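PDB 6E0O: cGAS/DncV-like nucleotidyltransferase in E. coli homolog from Elizabethkingia meningoseptica ATCC 13253 = NBRC 12535, which synthesises cyclic dinucleotide second messengers, probably 3',3'-c-di-AMP from ATP with magnesium as cofactor, in a CBASS defence system against bacteriophage. Local coordinates for residues A[31-36]-A[111-116]. Sequence-based numbering, arbitrary orientation.
Sequences TAALRA and NVFTTS
Ala33, on helix 21-38, sets its single methyl group against Val112 and Phe113 at the end of helix 98-113. The two segments come nearest at Ala33 and Val112, whose CA atoms lie 6.4 Å apart. Val112 can be followed outward atom by atom. Val112 CB already stands 4.0 Å from Ala33 CB. Of the two methyls beyond it, Val112 CG2 lies anti to the carbonyl carbon and makes the closer approach, 3.7 Å to Ala33 CB. The other, Val112 CG1, is anti to the backbone N (chi1 171°) and turns to its own neighbour instead, resting 3.7 Å above the plane of the Phe113 ring and over its centre. Val112 thus divides its branches between the opposing helix and the adjacent aromatic face. The CB bond of Phe113 points neither toward nor away from segment 31-36; the ring beyond it comes nearer, with Phe113 CE2 3.8 Å from Ala33 CB. The methyl meets the ring obliquely, while Gln29 and Ile30 extend the ring's contact with the same helix. The next residue after Ala33, Leu34, packs on Thr105 and Leu109, so the interface continues along helix 98-113. Both helices belong to the nucleotidyltransferase domain, and this join lies away from its annotated ligand and metal sites. Every close approach between the segments is carbon to carbon over 96 Å² of buried surface, consistent with a small apolar contact that rests on van der Waals fit and burial of Ala33 and Phe113, with Val112 at its solvent-exposed margin.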
ATOM      1  N   THR A  31      -7.947  -8.246  16.399  1.00 12.13           N
ATOM      2  CA  THR A  31      -7.289  -9.534  16.557  1.00 12.29           C
ATOM      3  C   THR A  31      -8.068 -10.431  17.510  1.00 12.68           C
ATOM      4  O   THR A  31      -8.296 -11.607  17.210  1.00 14.05           O
ATOM      5  CB  THR A  31      -5.855  -9.320  17.031  1.00 13.33           C
ATOM      6  OG1 THR A  31      -5.119  -8.625  16.014  1.00 14.60           O
ATOM      7  CG2 THR A  31      -5.176 -10.636  17.319  1.00 15.92           C
ATOM      8  N   ALA A  32      -8.521  -9.883  18.645  1.00 12.76           N
ATOM      9  CA  ALA A  32      -9.268 -10.695  19.604  1.00 13.15           C
ATOM     10  C   ALA A  32     -10.552 -11.229  18.974  1.00 12.83           C
ATOM     11  O   ALA A  32     -10.897 -12.403  19.142  1.00 14.48           O
ATOM     12  CB  ALA A  32      -9.567  -9.884  20.868  1.00 16.52           C
ATOM     13  N   ALA A  33     -11.268 -10.382  18.237  1.00 12.20           N
ATOM     14  CA  ALA A  33     -12.507 -10.821  17.601  1.00 12.75           C
ATOM     15  C   ALA A  33     -12.250 -11.951  16.610  1.00 12.59           C
ATOM     16  O   ALA A  33     -13.011 -12.922  16.547  1.00 14.09           O
ATOM     17  CB  ALA A  33     -13.178  -9.629  16.920  1.00 13.44           C
ATOM     18  N   LEU A  34     -11.175 -11.846  15.825  1.00 12.83           N
ATOM     19  CA  LEU A  34     -10.888 -12.873  14.832  1.00 12.96           C
ATOM     20  C   LEU A  34     -10.400 -14.160  15.487  1.00 13.36           C
ATOM     21  O   LEU A  34     -10.800 -15.256  15.079  1.00 14.06           O
ATOM     22  CB  LEU A  34      -9.871 -12.347  13.825  1.00 13.39           C
ATOM     23  CG  LEU A  34     -10.341 -11.145  13.008  1.00 12.26           C
ATOM     24  CD1 LEU A  34      -9.188 -10.626  12.149  1.00 13.35           C
ATOM     25  CD2 LEU A  34     -11.542 -11.476  12.145  1.00 12.99           C
ATOM     26  N   ARG A  35      -9.543 -14.054  16.504  1.00 13.35           N
ATOM     27  CA  ARG A  35      -9.044 -15.255  17.166  1.00 14.39           C
ATOM     28  C   ARG A  35     -10.174 -16.022  17.837  1.00 15.17           C
ATOM     29  O   ARG A  35     -10.117 -17.253  17.938  1.00 15.70           O
ATOM     30  CB  ARG A  35      -7.976 -14.900  18.199  1.00 15.58           C
ATOM     31  CG  ARG A  35      -6.704 -14.298  17.635  1.00 16.75           C
ATOM     32  CD  ARG A  35      -5.871 -15.307  16.880  1.00 16.30           C
ATOM     33  NE  ARG A  35      -4.733 -14.644  16.246  1.00 14.65           N
ATOM     34  CZ  ARG A  35      -3.989 -15.185  15.288  1.00 13.77           C
ATOM     35  NH1 ARG A  35      -4.243 -16.410  14.862  1.00 14.55           N
ATOM     36  NH2 ARG A  35      -2.996 -14.493  14.748  1.00 14.48           N
ATOM     37  N   ALA A  36     -11.204 -15.320  18.321  1.00 14.39           N
ATOM     38  CA  ALA A  36     -12.311 -16.006  18.980  1.00 15.43           C
ATOM     39  C   ALA A  36     -12.970 -17.022  18.057  1.00 16.53           C
ATOM     40  O   ALA A  36     -13.463 -18.055  18.519  1.00 19.41           O
ATOM     41  CB  ALA A  36     -13.343 -14.994  19.480  1.00 17.08           C
ATOM     42  N   ASN A 111     -20.041  -9.867  15.560  1.00 12.08           N
ATOM     43  CA  ASN A 111     -20.400 -10.296  16.907  1.00 12.81           C
ATOM     44  C   ASN A 111     -19.838  -9.351  17.951  1.00 14.01           C
ATOM     45  O   ASN A 111     -20.438  -9.199  19.019  1.00 15.99           O
ATOM     46  CB  ASN A 111     -19.893 -11.708  17.188  1.00 13.26           C
ATOM     47  CG  ASN A 111     -20.691 -12.758  16.480  1.00 13.96           C
ATOM     48  OD1 ASN A 111     -21.844 -12.529  16.118  1.00 14.92           O
ATOM     49  ND2 ASN A 111     -20.092 -13.926  16.285  1.00 15.95           N
ATOM     50  N   VAL A 112     -18.702  -8.715  17.658  1.00 12.84           N
ATOM     51  CA  VAL A 112     -18.017  -7.817  18.589  1.00 13.52           C
ATOM     52  C   VAL A 112     -18.315  -6.359  18.292  1.00 12.89           C
ATOM     53  O   VAL A 112     -18.614  -5.582  19.196  1.00 15.34           O
ATOM     54  CB  VAL A 112     -16.496  -8.079  18.567  1.00 13.73           C
ATOM     55  CG1 VAL A 112     -15.749  -7.006  19.372  1.00 15.13           C
ATOM     56  CG2 VAL A 112     -16.192  -9.473  19.082  1.00 14.94           C
ATOM     57  N   PHE A 113     -18.211  -5.961  17.029  1.00 12.53           N
ATOM     58  CA  PHE A 113     -18.265  -4.554  16.652  1.00 12.73           C
ATOM     59  C   PHE A 113     -19.615  -4.136  16.090  1.00 14.37           C
ATOM     60  O   PHE A 113     -19.785  -2.959  15.749  1.00 14.87           O
ATOM     61  CB  PHE A 113     -17.159  -4.247  15.636  1.00 13.30           C
ATOM     62  CG  PHE A 113     -15.785  -4.571  16.129  1.00 11.92           C
ATOM     63  CD1 PHE A 113     -15.169  -3.754  17.046  1.00 13.62           C
ATOM     64  CD2 PHE A 113     -15.107  -5.688  15.673  1.00 12.53           C
ATOM     65  CE1 PHE A 113     -13.903  -4.043  17.504  1.00 13.72           C
ATOM     66  CE2 PHE A 113     -13.836  -5.982  16.127  1.00 13.42           C
ATOM     67  CZ  PHE A 113     -13.244  -5.166  17.050  1.00 14.30           C
ATOM     68  N   THR A 114     -20.555  -5.077  15.974  1.00 14.24           N
ATOM     69  CA  THR A 114     -21.936  -4.846  15.556  1.00 14.78           C
ATOM     70  C   THR A 114     -22.034  -3.853  14.407  1.00 15.57           C
ATOM     71  O   THR A 114     -21.551  -4.137  13.303  1.00 15.62           O
ATOM     72  CB  THR A 114     -22.834  -4.495  16.755  1.00 19.47           C
ATOM     73  OG1 THR A 114     -22.523  -3.196  17.270  1.00 20.61           O
ATOM     74  CG2 THR A 114     -22.664  -5.528  17.876  1.00 20.07           C
ATOM     75  N   THR A 115     -22.646  -2.696  14.648  1.00 17.90           N
ATOM     76  CA  THR A 115     -23.003  -1.787  13.567  1.00 19.07           C
ATOM     77  C   THR A 115     -21.806  -1.091  12.937  1.00 18.71           C
ATOM     78  O   THR A 115     -21.977  -0.439  11.903  1.00 21.59           O
ATOM     79  CB  THR A 115     -24.001  -0.750  14.084  1.00 23.95           C
ATOM     80  OG1 THR A 115     -23.429  -0.064  15.206  1.00 28.04           O
ATOM     81  CG2 THR A 115     -25.294  -1.427  14.508  1.00 28.31           C
ATOM     82  N   SER A 116     -20.613  -1.212  13.518  1.00 15.35           N
ATOM     83  CA  SER A 116     -19.413  -0.661  12.905  1.00 15.37           C
ATOM     84  C   SER A 116     -18.873  -1.508  11.757  1.00 13.87           C
ATOM     85  O   SER A 116     -17.941  -1.071  11.075  1.00 14.22           O
ATOM     86  CB  SER A 116     -18.309  -0.505  13.953  1.00 17.02           C
ATOM     87  OG  SER A 116     -18.687   0.405  14.976  1.00 22.39           O
TER